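Local structure of 2-hydroxyisobutyryl-CoA mutase large subunit (Aquincola tertiaricarbonis, 4R3U) at residues H50-F55 / Q303-E308; E309-R314 / A424-Y429; A268-A273 / G453-Q458; Q22-R27 / T62-A67. The protein catalyses, together with a small cobalamin-binding subunit, the interconversion of 2-hydroxyisobutanoyl-CoA and (3S)-3-hydroxybutanoyl-CoA. One frame throughout, in Å; residues are numbered along the deposited sequence.

Contact 1. Residues H50-F55 / Q303-E308; sequences HTIGDF and QGDFFE
Thr51 meets the carboxylate of Glu308 from above its plane, OG1 lying 2.6 Å from OE2, whereas Gly53 N reaches the other oxygen, OE1, on its syn lone pair at 2.9 Å. The carboxylate of Asp305 receives Ile52 N on the anti side of OD2 (3.0 Å), somewhat out of the carboxylate plane. The Phe55 ring has Gly53 O at its edge and stacks with Tyr429. Two acidic groups at the start of helix 306-327, just beyond barrel strand 298-302, thus bind a type I beta turn, Thr51 to Asp54. The acids suit this place because the turn presents backbone N-H groups: Asp305 is also the N-cap, its OD1 taking a weak bond from Glu308 N. Glu308, with CG anti to its backbone N (chi1 168°) and an extended chain, spans the gap to the turn. Gly53 suits its place because a CB there would clash with Glu308 OE2. Ile52 CD1 packs 3.9 Å from Asp305 CB. Thr51 OG1 both donates to Glu308 and accepts from Phe55 N, 2.9 Å away.

Contact 2. Residues E309-R314 / A424-Y429; sequences EVAKFR and ALTTEY
Ala311 and Thr426 mark the closest passage of helices 309-314 and 424-429, with their CA atoms 4.3 Å apart. The axes approach to 8.0 Å and cross at -55°, a closeness that the small alanine allows. Ala311 CB rests 3.8 Å from Leu425 CB and also touches Leu425 CG, while Thr426 OG1 lies near Ala311 CA. Arg314 crosses Thr426 at about a right angle. Its NH1 donates a weak bond to Thr426 OG1 at 3.0 Å, with the hydroxyl near the guanidinium plane, and NH2 forms salt bridges with Glu423 and Asp414. Thr426 keeps OG1 beside its backbone N (chi1 -60°) and bonds to Val422 O, one helical turn back. An alanine at Thr426 would probably leave Arg314 NH1 without this acceptor and open a gap beside Arg314 CB, where the threonine methyl now sits. Lys312 lays its CB over one face of the Tyr429 ring, its NZ turning away to Glu309 OE1 (2.6 Å) and to Glu267. In the TIM-barrel domain this is a close helix-helix crossing: helix 306-327, which follows barrel strand 298-302 and packs on it through Phe313, meets helix 420-442, while helix 264-283 covers Lys312 and Tyr429 through Pro264.

Contact 3. Residues A268-A273 / G453-Q458; sequences AAFTLA and GWFQKQ
Phe455 points the edge of its ring into the face of Phe270, with the ring centres 4.8 Å apart and the planes at 80°, a T-shaped pair. Phe455 CD1 does the touching: it stands over the centre of the Phe270 ring, 3.5 Å from Phe270 CG. Both phenylalanines hold CG anti to the carbonyl carbon, and the two side chains run past each other in opposite directions. Trp454 instead turns CG anti to its backbone N (chi1 -176°), which lays its CE3 over the centre of one Phe455 face; its six-membered ring meets Phe270 obliquely, Trp454 CZ3 coming 4.1 Å from Phe270 CE1. Gln458 closes the far end of the ring: its OE1 lies in the Phe270 plane at the edge, 3.7 Å from Phe270 CZ, its NE2 is 3.6 Å from the same Phe270 CZ, and the amide is steeply tilted to the ring. Ala273 CB lies 4.4 Å from Phe455 CE1, a looser touch. Large rings suit this place because the nearly antiparallel helices keep their axes 12.0 Å apart. Gly453, with positive phi, ends the preceding helix in a Schellman motif and N-caps the next. Phe270, Trp454 and Phe455 make an aromatic cluster joining a barrel helix, 264-283, to helix 454-472.

Contact 4. Residues Q22-R27 / T62-A67; sequences QLQSER and TAADIA
Arg27 of the N-terminal helix 17-32 reaches across to Asp65. From CB the chain sets out with CG anti to the backbone N (chi1 164°), and the methylenes carry it across to the loop. A bend at chi3 (65°) then brings CZ, through NE, to the flat guanidinium. Thr62 OG1 lies above one face of that group, offset toward the rim, and Thr62 CG2 is 4.0 Å from Arg27 NH1. At the tip the two terminal nitrogens hold the carboxylate end-on: NH2 is 2.8 Å from Asp65 OD1, and NH1 is 3.2 Å from Asp65 OD2, on its syn lone pair. The planes of the two groups are 41° apart, so the grip is twisted. Asp65 OD2 also accepts Thr62 N, at 2.6 Å and nearly straight, which ties the acid to its own turn; these donors would probably favour its ionised form. An alanine in place of Asp65 would probably leave the Arg27 charge without its mate and Thr62 N without this acceptor. One helical turn earlier, Leu23 supplies the apolar half, its CD1 resting 3.8 Å from Ala63 CB and its CB 4.1 Å from Ala64 CB. Small alanines suit this close approach, and Leu71 of the second subunit packs on Leu23 and Ala63. A bidentate, end-on arginine-aspartate salt bridge beside an apolar patch joins the N-terminal helix to the loop between strands 56-57 and 97-102.

In the fold
Contacts 1, 2 and 3 are buried, whereas contact 4 is only partly buried and its centre lies about 37 Å from that of the chain. Contacts 1 and 2 share helix 306-327 and meet directly, since Tyr429 OH probably bonds to Glu308 OE2. Contact 2 also touches contact 3 through Lys312 and Ala268, and contact 4 through Ala424 and Ile66. Chemistry follows position: acids receive backbone N-H groups in contact 1, a close helix crossing with one weak polar bond forms contact 2, aromatic rings fill contact 3, and a salt bridge beside an apolar patch makes contact 4. Contacts 1 and 4 also border the second subunit.

Contact 1. Residues H50-F55 / Q303-E308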
loop_
_atom_site.group_PDB
_atom_site.type_symbol
_atom_site.label_atom_id
_atom_site.label_comp_id
_atom_site.label_asym_id
_atom_site.label_seq_id
_atom_site.Cartn_x
_atom_site.Cartn_y
_atom_site.Cartn_z
ATOM N N HIS A 50 -2.912 -21.806 3.815
ATOM C CA HIS A 50 -3.488 -21.806 2.470
ATOM C C HIS A 50 -3.597 -20.386 2.006
ATOM O O HIS A 50 -3.679 -19.490 2.842
ATOM C CB HIS A 50 -4.925 -22.379 2.484
ATOM C CG HIS A 50 -5.034 -23.784 2.960
ATOM N ND1 HIS A 50 -5.164 -24.833 2.075
ATOM C CD2 HIS A 50 -5.057 -24.265 4.221
ATOM C CE1 HIS A 50 -5.236 -25.920 2.823
ATOM N NE2 HIS A 50 -5.170 -25.626 4.119
ATOM N N THR A 51 -3.703 -20.176 0.698
ATOM C CA THR A 51 -3.966 -18.858 0.154
ATOM C C THR A 51 -5.503 -18.569 0.436
ATOM O O THR A 51 -6.212 -19.453 0.959
ATOM C CB THR A 51 -3.665 -18.859 -1.358
ATOM O OG1 THR A 51 -4.367 -19.926 -1.994
ATOM C CG2 THR A 51 -2.215 -18.964 -1.678
ATOM N N ILE A 52 -6.012 -17.363 0.114
ATOM C CA ILE A 52 -7.441 -17.052 0.323
ATOM C C ILE A 52 -8.246 -17.930 -0.648
ATOM O O ILE A 52 -9.296 -18.459 -0.292
ATOM C CB ILE A 52 -7.735 -15.542 0.153
ATOM C CG1 ILE A 52 -7.038 -14.704 1.251
ATOM C CG2 ILE A 52 -9.249 -15.254 0.093
ATOM C CD1 ILE A 52 -6.984 -13.155 1.014
ATOM N N GLY A 53 -7.672 -18.171 -1.820
ATOM C CA GLY A 53 -8.243 -19.026 -2.855
ATOM C C GLY A 53 -8.117 -20.516 -2.609
ATOM O O GLY A 53 -8.346 -21.301 -3.528
ATOM N N ASP A 54 -7.771 -20.903 -1.352
ATOM C CA ASP A 54 -7.666 -22.280 -0.842
ATOM C C ASP A 54 -6.577 -23.189 -1.425
ATOM O O ASP A 54 -6.697 -24.414 -1.384
ATOM C CB ASP A 54 -9.034 -22.972 -0.818
ATOM C CG ASP A 54 -9.788 -22.888 0.481
ATOM O OD1 ASP A 54 -9.466 -21.995 1.304
ATOM O OD2 ASP A 54 -10.729 -23.685 0.663
ATOM N N PHE A 55 -5.515 -22.599 -1.954
ATOM C CA PHE A 55 -4.391 -23.385 -2.450
ATOM C C PHE A 55 -3.448 -23.572 -1.277
ATOM O O PHE A 55 -3.111 -22.579 -0.624
ATOM C CB PHE A 55 -3.666 -22.642 -3.582
ATOM C CG PHE A 55 -4.184 -22.899 -4.968
ATOM C CD1 PHE A 55 -5.518 -22.690 -5.278
ATOM C CD2 PHE A 55 -3.322 -23.302 -5.986
ATOM C CE1 PHE A 55 -5.997 -22.923 -6.564
ATOM C CE2 PHE A 55 -3.793 -23.509 -7.285
ATOM C CZ PHE A 55 -5.130 -23.315 -7.565
ATOM N N GLN A 303 -7.381 -9.267 -6.148
ATOM C CA GLN A 303 -7.872 -9.602 -4.819
ATOM C C GLN A 303 -6.799 -9.434 -3.768
ATOM O O GLN A 303 -5.667 -8.986 -4.080
ATOM C CB GLN A 303 -8.530 -10.996 -4.768
ATOM C CG GLN A 303 -10.049 -10.966 -4.686
ATOM C CD GLN A 303 -10.627 -10.851 -3.274
ATOM O OE1 GLN A 303 -9.961 -11.028 -2.231
ATOM N NE2 GLN A 303 -11.915 -10.580 -3.219
ATOM N N GLY A 304 -7.203 -9.761 -2.517
ATOM C CA GLY A 304 -6.430 -9.581 -1.310
ATOM C C GLY A 304 -5.217 -10.427 -1.140
ATOM O O GLY A 304 -4.344 -10.005 -0.395
ATOM N N ASP A 305 -5.156 -11.654 -1.724
ATOM C CA ASP A 305 -3.948 -12.471 -1.510
ATOM C C ASP A 305 -2.891 -11.992 -2.482
ATOM O O ASP A 305 -2.913 -12.332 -3.683
ATOM C CB ASP A 305 -4.192 -13.986 -1.611
ATOM C CG ASP A 305 -3.112 -14.842 -0.953
ATOM O OD1 ASP A 305 -1.907 -14.681 -1.314
ATOM O OD2 ASP A 305 -3.468 -15.705 -0.105
ATOM N N PHE A 306 -2.007 -11.134 -1.963
ATOM C CA PHE A 306 -0.956 -10.479 -2.722
ATOM C C PHE A 306 -0.247 -11.342 -3.782
ATOM O O PHE A 306 -0.270 -10.980 -4.959
ATOM C CB PHE A 306 0.033 -9.784 -1.767
ATOM C CG PHE A 306 1.039 -8.907 -2.464
ATOM C CD1 PHE A 306 0.691 -7.627 -2.885
ATOM C CD2 PHE A 306 2.336 -9.362 -2.705
ATOM C CE1 PHE A 306 1.611 -6.816 -3.547
ATOM C CE2 PHE A 306 3.270 -8.543 -3.342
ATOM C CZ PHE A 306 2.900 -7.273 -3.763
ATOM N N PHE A 307 0.365 -12.469 -3.364
ATOM C CA PHE A 307 1.101 -13.360 -4.263
ATOM C C PHE A 307 0.256 -14.243 -5.127
ATOM O O PHE A 307 0.580 -14.390 -6.314
ATOM C CB PHE A 307 2.179 -14.149 -3.542
ATOM C CG PHE A 307 3.295 -13.262 -3.052
ATOM C CD1 PHE A 307 4.177 -12.667 -3.951
ATOM C CD2 PHE A 307 3.445 -12.992 -1.701
ATOM C CE1 PHE A 307 5.206 -11.846 -3.500
ATOM C CE2 PHE A 307 4.468 -12.166 -1.258
ATOM C CZ PHE A 307 5.351 -11.610 -2.163
ATOM N N GLU A 308 -0.868 -14.772 -4.570
ATOM C CA GLU A 308 -1.824 -15.590 -5.321
ATOM C C GLU A 308 -2.394 -14.849 -6.574
ATOM O O GLU A 308 -2.506 -15.439 -7.647
ATOM C CB GLU A 308 -2.937 -16.039 -4.401
ATOM C CG GLU A 308 -4.141 -16.643 -5.087
ATOM C CD GLU A 308 -5.082 -17.285 -4.093
ATOM O OE1 GLU A 308 -5.674 -16.552 -3.263
ATOM O OE2 GLU A 308 -5.149 -18.538 -4.091
#

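Contact 2. Residues E309-R314 / A424-Y429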
loop_
_atom_site.group_PDB
_atom_site.type_symbol
_atom_site.label_atom_id
_atom_site.label_comp_id
_atom_site.label_asym_id
_atom_site.label_seq_id
_atom_site.Cartn_x
_atom_site.Cartn_y
_atom_site.Cartn_z
ATOM N N GLU A 309 -2.734 -13.565 -6.420
ATOM C CA GLU A 309 -3.272 -12.711 -7.479
ATOM C C GLU A 309 -2.281 -12.492 -8.596
ATOM O O GLU A 309 -2.665 -12.593 -9.740
ATOM C CB GLU A 309 -3.795 -11.386 -6.879
ATOM C CG GLU A 309 -5.067 -11.620 -6.088
ATOM C CD GLU A 309 -6.204 -12.193 -6.926
ATOM O OE1 GLU A 309 -6.616 -11.518 -7.895
ATOM O OE2 GLU A 309 -6.682 -13.310 -6.621
ATOM N N VAL A 310 -0.999 -12.311 -8.274
ATOM C CA VAL A 310 0.094 -12.186 -9.244
ATOM C C VAL A 310 0.276 -13.531 -10.002
ATOM O O VAL A 310 0.366 -13.543 -11.231
ATOM C CB VAL A 310 1.411 -11.724 -8.554
ATOM C CG1 VAL A 310 2.568 -11.697 -9.541
ATOM C CG2 VAL A 310 1.238 -10.358 -7.883
ATOM N N ALA A 311 0.291 -14.650 -9.260
ATOM C CA ALA A 311 0.429 -15.995 -9.811
ATOM C C ALA A 311 -0.720 -16.278 -10.798
ATOM O O ALA A 311 -0.491 -16.844 -11.868
ATOM C CB ALA A 311 0.389 -17.006 -8.684
ATOM N N LYS A 312 -1.952 -15.866 -10.425
ATOM C CA LYS A 312 -3.177 -16.019 -11.186
ATOM C C LYS A 312 -3.079 -15.275 -12.519
ATOM O O LYS A 312 -3.450 -15.837 -13.546
ATOM C CB LYS A 312 -4.348 -15.493 -10.339
ATOM C CG LYS A 312 -5.748 -15.704 -10.925
ATOM C CD LYS A 312 -6.756 -14.730 -10.302
ATOM C CE LYS A 312 -6.659 -13.368 -10.951
ATOM N NZ LYS A 312 -7.424 -12.344 -10.199
ATOM N N PHE A 313 -2.573 -14.017 -12.509
ATOM C CA PHE A 313 -2.445 -13.186 -13.715
ATOM C C PHE A 313 -1.452 -13.790 -14.707
ATOM O O PHE A 313 -1.729 -13.815 -15.910
ATOM C CB PHE A 313 -2.044 -11.754 -13.348
ATOM C CG PHE A 313 -2.990 -10.960 -12.469
ATOM C CD1 PHE A 313 -4.353 -10.901 -12.757
ATOM C CD2 PHE A 313 -2.505 -10.194 -11.407
ATOM C CE1 PHE A 313 -5.219 -10.124 -11.974
ATOM C CE2 PHE A 313 -3.370 -9.443 -10.602
ATOM C CZ PHE A 313 -4.714 -9.393 -10.905
ATOM N N ARG A 314 -0.306 -14.300 -14.201
ATOM C CA ARG A 314 0.757 -14.925 -14.995
ATOM C C ARG A 314 0.287 -16.259 -15.532
ATOM O O ARG A 314 0.495 -16.547 -16.719
ATOM C CB ARG A 314 2.056 -15.048 -14.181
ATOM C CG ARG A 314 2.603 -13.685 -13.754
ATOM C CD ARG A 314 3.673 -13.785 -12.688
ATOM N NE ARG A 314 5.010 -13.930 -13.266
ATOM C CZ ARG A 314 5.671 -15.078 -13.367
ATOM N NH1 ARG A 314 5.126 -16.209 -12.928
ATOM N NH2 ARG A 314 6.886 -15.103 -13.905
ATOM N N ALA A 424 5.966 -21.562 -8.650
ATOM C CA ALA A 424 5.281 -22.795 -8.255
ATOM C C ALA A 424 3.775 -22.581 -8.229
ATOM O O ALA A 424 3.028 -23.425 -8.736
ATOM C CB ALA A 424 5.772 -23.247 -6.888
ATOM N N LEU A 425 3.326 -21.432 -7.668
ATOM C CA LEU A 425 1.912 -21.073 -7.618
ATOM C C LEU A 425 1.348 -20.788 -9.016
ATOM O O LEU A 425 0.233 -21.235 -9.305
ATOM C CB LEU A 425 1.690 -19.890 -6.656
ATOM C CG LEU A 425 0.286 -19.737 -6.038
ATOM C CD1 LEU A 425 -0.256 -21.081 -5.462
ATOM C CD2 LEU A 425 0.283 -18.650 -4.985
ATOM N N THR A 426 2.136 -20.089 -9.897
ATOM C CA THR A 426 1.759 -19.834 -11.298
ATOM C C THR A 426 1.501 -21.196 -11.985
ATOM O O THR A 426 0.478 -21.375 -12.659
ATOM C CB THR A 426 2.875 -19.056 -12.035
ATOM O OG1 THR A 426 3.095 -17.799 -11.387
ATOM C CG2 THR A 426 2.587 -18.864 -13.531
ATOM N N THR A 427 2.415 -22.162 -11.757
ATOM C CA THR A 427 2.308 -23.507 -12.337
ATOM C C THR A 427 1.114 -24.326 -11.793
ATOM O O THR A 427 0.485 -25.068 -12.557
ATOM C CB THR A 427 3.683 -24.193 -12.340
ATOM O OG1 THR A 427 4.593 -23.390 -13.120
ATOM C CG2 THR A 427 3.624 -25.607 -12.877
ATOM N N GLU A 428 0.822 -24.180 -10.487
ATOM C CA GLU A 428 -0.290 -24.832 -9.788
ATOM C C GLU A 428 -1.605 -24.307 -10.358
ATOM O O GLU A 428 -2.463 -25.108 -10.739
ATOM C CB GLU A 428 -0.203 -24.617 -8.265
ATOM C CG GLU A 428 0.312 -25.833 -7.517
ATOM C CD GLU A 428 -0.606 -27.049 -7.568
ATOM O OE1 GLU A 428 -0.312 -27.979 -8.357
ATOM O OE2 GLU A 428 -1.622 -27.069 -6.832
ATOM N N TYR A 429 -1.729 -22.968 -10.508
ATOM C CA TYR A 429 -2.899 -22.348 -11.126
ATOM C C TYR A 429 -3.158 -22.871 -12.552
ATOM O O TYR A 429 -4.278 -23.291 -12.833
ATOM C CB TYR A 429 -2.816 -20.804 -11.086
ATOM C CG TYR A 429 -3.589 -20.253 -9.917
ATOM C CD1 TYR A 429 -4.952 -19.960 -10.032
ATOM C CD2 TYR A 429 -3.007 -20.168 -8.653
ATOM C CE1 TYR A 429 -5.697 -19.547 -8.928
ATOM C CE2 TYR A 429 -3.736 -19.742 -7.550
ATOM C CZ TYR A 429 -5.077 -19.426 -7.693
ATOM O OH TYR A 429 -5.802 -19.063 -6.589
#

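Contact 3. Residues A268-A273 / G453-Q458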
loop_
_atom_site.group_PDB
_atom_site.type_symbol
_atom_site.label_atom_id
_atom_site.label_comp_id
_atom_site.label_asym_id
_atom_site.label_seq_id
_atom_site.Cartn_x
_atom_site.Cartn_y
_atom_site.Cartn_z
ATOM N N ALA A 268 -10.387 -17.301 -12.911
ATOM C CA ALA A 268 -9.483 -17.602 -14.018
ATOM C C ALA A 268 -10.062 -18.641 -14.982
ATOM O O ALA A 268 -10.182 -18.379 -16.184
ATOM C CB ALA A 268 -8.124 -18.069 -13.478
ATOM N N ALA A 269 -10.435 -19.811 -14.456
ATOM C CA ALA A 269 -10.965 -20.920 -15.260
ATOM C C ALA A 269 -12.300 -20.661 -15.931
ATOM O O ALA A 269 -12.451 -21.021 -17.087
ATOM C CB ALA A 269 -11.024 -22.189 -14.432
ATOM N N PHE A 270 -13.267 -20.027 -15.233
ATOM C CA PHE A 270 -14.593 -19.752 -15.820
ATOM C C PHE A 270 -14.538 -18.680 -16.919
ATOM O O PHE A 270 -15.313 -18.758 -17.872
ATOM C CB PHE A 270 -15.648 -19.445 -14.741
ATOM C CG PHE A 270 -15.885 -20.504 -13.673
ATOM C CD1 PHE A 270 -15.330 -21.779 -13.789
ATOM C CD2 PHE A 270 -16.691 -20.238 -12.578
ATOM C CE1 PHE A 270 -15.560 -22.747 -12.820
ATOM C CE2 PHE A 270 -16.957 -21.230 -11.635
ATOM C CZ PHE A 270 -16.372 -22.466 -11.752
ATOM N N THR A 271 -13.569 -17.746 -16.830
ATOM C CA THR A 271 -13.348 -16.707 -17.830
ATOM C C THR A 271 -12.768 -17.358 -19.085
ATOM O O THR A 271 -13.216 -17.051 -20.207
ATOM C CB THR A 271 -12.458 -15.581 -17.279
ATOM O OG1 THR A 271 -13.024 -15.104 -16.069
ATOM C CG2 THR A 271 -12.322 -14.413 -18.248
ATOM N N LEU A 272 -11.798 -18.268 -18.895
ATOM C CA LEU A 272 -11.228 -19.016 -20.007
ATOM C C LEU A 272 -12.263 -19.931 -20.675
ATOM O O LEU A 272 -12.282 -20.014 -21.906
ATOM C CB LEU A 272 -9.950 -19.751 -19.600
ATOM C CG LEU A 272 -8.755 -18.826 -19.314
ATOM C CD1 LEU A 272 -7.525 -19.619 -18.975
ATOM C CD2 LEU A 272 -8.475 -17.872 -20.482
ATOM N N ALA A 273 -13.198 -20.520 -19.880
ATOM C CA ALA A 273 -14.306 -21.353 -20.402
ATOM C C ALA A 273 -15.181 -20.532 -21.360
ATOM O O ALA A 273 -15.548 -21.014 -22.433
ATOM C CB ALA A 273 -15.135 -21.917 -19.253
ATOM N N GLY A 453 -26.828 -24.423 -14.168
ATOM C CA GLY A 453 -26.445 -23.570 -13.047
ATOM C C GLY A 453 -25.210 -24.046 -12.305
ATOM O O GLY A 453 -25.041 -23.734 -11.123
ATOM N N TRP A 454 -24.343 -24.804 -12.999
ATOM C CA TRP A 454 -23.130 -25.422 -12.474
ATOM C C TRP A 454 -22.060 -24.425 -11.994
ATOM O O TRP A 454 -21.472 -24.628 -10.922
ATOM C CB TRP A 454 -22.563 -26.398 -13.518
ATOM C CG TRP A 454 -21.351 -27.185 -13.095
ATOM C CD1 TRP A 454 -21.334 -28.392 -12.459
ATOM C CD2 TRP A 454 -19.980 -26.867 -13.390
ATOM N NE1 TRP A 454 -20.037 -28.841 -12.331
ATOM C CE2 TRP A 454 -19.190 -27.927 -12.897
ATOM C CE3 TRP A 454 -19.346 -25.790 -14.038
ATOM C CZ2 TRP A 454 -17.802 -27.947 -13.039
ATOM C CZ3 TRP A 454 -17.968 -25.796 -14.157
ATOM C CH2 TRP A 454 -17.210 -26.874 -13.676
ATOM N N PHE A 455 -21.783 -23.389 -12.800
ATOM C CA PHE A 455 -20.796 -22.355 -12.500
ATOM C C PHE A 455 -21.233 -21.588 -11.292
ATOM O O PHE A 455 -20.461 -21.434 -10.353
ATOM C CB PHE A 455 -20.636 -21.387 -13.699
ATOM C CG PHE A 455 -20.003 -22.016 -14.922
ATOM C CD1 PHE A 455 -18.624 -22.225 -14.987
ATOM C CD2 PHE A 455 -20.782 -22.406 -16.006
ATOM C CE1 PHE A 455 -18.042 -22.815 -16.112
ATOM C CE2 PHE A 455 -20.190 -22.949 -17.145
ATOM C CZ PHE A 455 -18.827 -23.156 -17.191
ATOM N N GLN A 456 -22.489 -21.123 -11.330
ATOM C CA GLN A 456 -23.198 -20.336 -10.323
ATOM C C GLN A 456 -23.245 -21.086 -8.974
ATOM O O GLN A 456 -23.087 -20.448 -7.937
ATOM C CB GLN A 456 -24.632 -19.964 -10.807
ATOM C CG GLN A 456 -24.737 -19.350 -12.244
ATOM C CD GLN A 456 -24.882 -20.322 -13.443
ATOM O OE1 GLN A 456 -23.962 -21.069 -13.826
ATOM N NE2 GLN A 456 -26.022 -20.256 -14.139
ATOM N N LYS A 457 -23.417 -22.422 -8.982
ATOM C CA LYS A 457 -23.473 -23.200 -7.742
ATOM C C LYS A 457 -22.102 -23.270 -7.097
ATOM O O LYS A 457 -21.998 -23.217 -5.869
ATOM C CB LYS A 457 -24.089 -24.588 -7.949
ATOM C CG LYS A 457 -25.618 -24.553 -7.989
ATOM C CD LYS A 457 -26.233 -25.836 -8.596
ATOM C CE LYS A 457 -27.730 -25.739 -8.771
ATOM N NZ LYS A 457 -28.263 -26.866 -9.584
ATOM N N GLN A 458 -21.047 -23.321 -7.926
ATOM C CA GLN A 458 -19.687 -23.353 -7.430
ATOM C C GLN A 458 -19.293 -22.029 -6.808
ATOM O O GLN A 458 -18.710 -22.021 -5.721
ATOM C CB GLN A 458 -18.730 -23.754 -8.532
ATOM C CG GLN A 458 -18.527 -25.253 -8.646
ATOM C CD GLN A 458 -17.475 -25.482 -9.684
ATOM O OE1 GLN A 458 -16.254 -25.401 -9.427
ATOM N NE2 GLN A 458 -17.943 -25.617 -10.908
#

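Contact 4. Residues Q22-R27 / T62-A67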
loop_
_atom_site.group_PDB
_atom_site.type_symbol
_atom_site.label_atom_id
_atom_site.label_comp_id
_atom_site.label_asym_id
_atom_site.label_seq_id
_atom_site.Cartn_x
_atom_site.Cartn_y
_atom_site.Cartn_z
ATOM N N GLN A 22 20.644 -32.186 -3.549
ATOM C CA GLN A 22 21.230 -31.438 -2.438
ATOM C C GLN A 22 20.152 -30.590 -1.757
ATOM O O GLN A 22 19.998 -30.687 -0.542
ATOM C CB GLN A 22 22.364 -30.526 -2.936
ATOM C CG GLN A 22 23.748 -31.166 -2.922
ATOM C CD GLN A 22 24.801 -30.219 -3.462
ATOM O OE1 GLN A 22 24.837 -29.013 -3.144
ATOM N NE2 GLN A 22 25.698 -30.750 -4.282
ATOM N N LEU A 23 19.378 -29.817 -2.548
ATOM C CA LEU A 23 18.302 -28.957 -2.049
ATOM C C LEU A 23 17.273 -29.727 -1.242
ATOM O O LEU A 23 16.944 -29.298 -0.134
ATOM C CB LEU A 23 17.593 -28.196 -3.193
ATOM C CG LEU A 23 18.380 -27.100 -3.904
ATOM C CD1 LEU A 23 17.652 -26.647 -5.146
ATOM C CD2 LEU A 23 18.622 -25.928 -2.997
ATOM N N GLN A 24 16.777 -30.859 -1.788
ATOM C CA GLN A 24 15.759 -31.701 -1.156
ATOM C C GLN A 24 16.281 -32.378 0.114
ATOM O O GLN A 24 15.533 -32.533 1.076
ATOM C CB GLN A 24 15.208 -32.742 -2.153
ATOM C CG GLN A 24 14.281 -32.173 -3.230
ATOM C CD GLN A 24 13.953 -33.216 -4.279
ATOM O OE1 GLN A 24 14.742 -33.491 -5.190
ATOM N NE2 GLN A 24 12.785 -33.839 -4.168
ATOM N N SER A 25 17.561 -32.768 0.116
ATOM C CA SER A 25 18.210 -33.413 1.255
ATOM C C SER A 25 18.397 -32.381 2.371
ATOM O O SER A 25 18.044 -32.661 3.523
ATOM C CB SER A 25 19.551 -34.011 0.833
ATOM O OG SER A 25 20.299 -34.494 1.940
ATOM N N GLU A 26 18.911 -31.182 2.006
ATOM C CA GLU A 26 19.153 -30.061 2.914
ATOM C C GLU A 26 17.882 -29.573 3.592
ATOM O O GLU A 26 17.942 -29.220 4.772
ATOM C CB GLU A 26 19.817 -28.889 2.180
ATOM C CG GLU A 26 21.327 -29.011 2.047
ATOM C CD GLU A 26 21.998 -27.948 1.196
ATOM O OE1 GLU A 26 21.397 -26.870 0.974
ATOM O OE2 GLU A 26 23.138 -28.203 0.745
ATOM N N ARG A 27 16.748 -29.519 2.855
ATOM C CA ARG A 27 15.473 -29.056 3.411
ATOM C C ARG A 27 14.935 -30.040 4.442
ATOM O O ARG A 27 14.499 -29.602 5.519
ATOM C CB ARG A 27 14.429 -28.706 2.335
ATOM C CG ARG A 27 13.010 -28.607 2.915
ATOM C CD ARG A 27 12.065 -27.744 2.140
ATOM N NE ARG A 27 11.800 -28.283 0.817
ATOM C CZ ARG A 27 11.236 -27.587 -0.154
ATOM N NH1 ARG A 27 10.869 -26.326 0.050
ATOM N NH2 ARG A 27 11.021 -28.145 -1.339
ATOM N N THR A 62 11.949 -23.503 -2.681
ATOM C CA THR A 62 13.333 -23.538 -3.159
ATOM C C THR A 62 13.315 -23.773 -4.665
ATOM O O THR A 62 12.231 -23.920 -5.244
ATOM C CB THR A 62 14.148 -24.594 -2.408
ATOM O OG1 THR A 62 13.637 -25.914 -2.698
ATOM C CG2 THR A 62 14.200 -24.319 -0.899
ATOM N N ALA A 63 14.500 -23.818 -5.306
ATOM C CA ALA A 63 14.590 -24.056 -6.751
ATOM C C ALA A 63 14.073 -25.439 -7.127
ATOM O O ALA A 63 13.605 -25.615 -8.255
ATOM C CB ALA A 63 16.019 -23.890 -7.218
ATOM N N ALA A 64 14.129 -26.405 -6.165
ATOM C CA ALA A 64 13.674 -27.783 -6.336
ATOM C C ALA A 64 12.171 -27.847 -6.665
ATOM O O ALA A 64 11.745 -28.653 -7.507
ATOM C CB ALA A 64 13.996 -28.604 -5.093
ATOM N N ASP A 65 11.390 -26.966 -6.027
ATOM C CA ASP A 65 9.932 -26.855 -6.180
ATOM C C ASP A 65 9.504 -26.441 -7.577
ATOM O O ASP A 65 8.372 -26.712 -7.951
ATOM C CB ASP A 65 9.350 -25.878 -5.140
ATOM C CG ASP A 65 9.624 -26.269 -3.706
ATOM O OD1 ASP A 65 9.252 -27.400 -3.314
ATOM O OD2 ASP A 65 10.221 -25.458 -2.980
ATOM N N ILE A 66 10.388 -25.773 -8.332
ATOM C CA ILE A 66 10.085 -25.291 -9.683
ATOM C C ILE A 66 10.858 -25.991 -10.807
ATOM O O ILE A 66 10.676 -25.648 -11.974
ATOM C CB ILE A 66 10.093 -23.733 -9.778
ATOM C CG1 ILE A 66 11.466 -23.114 -9.422
ATOM C CG2 ILE A 66 8.964 -23.139 -8.945
ATOM C CD1 ILE A 66 11.736 -21.795 -10.134
ATOM N N ALA A 67 11.701 -26.974 -10.451
ATOM C CA ALA A 67 12.541 -27.762 -11.365
ATOM C C ALA A 67 11.738 -28.458 -12.470
ATOM O O ALA A 67 12.253 -28.620 -13.576
ATOM C CB ALA A 67 13.349 -28.791 -10.582
#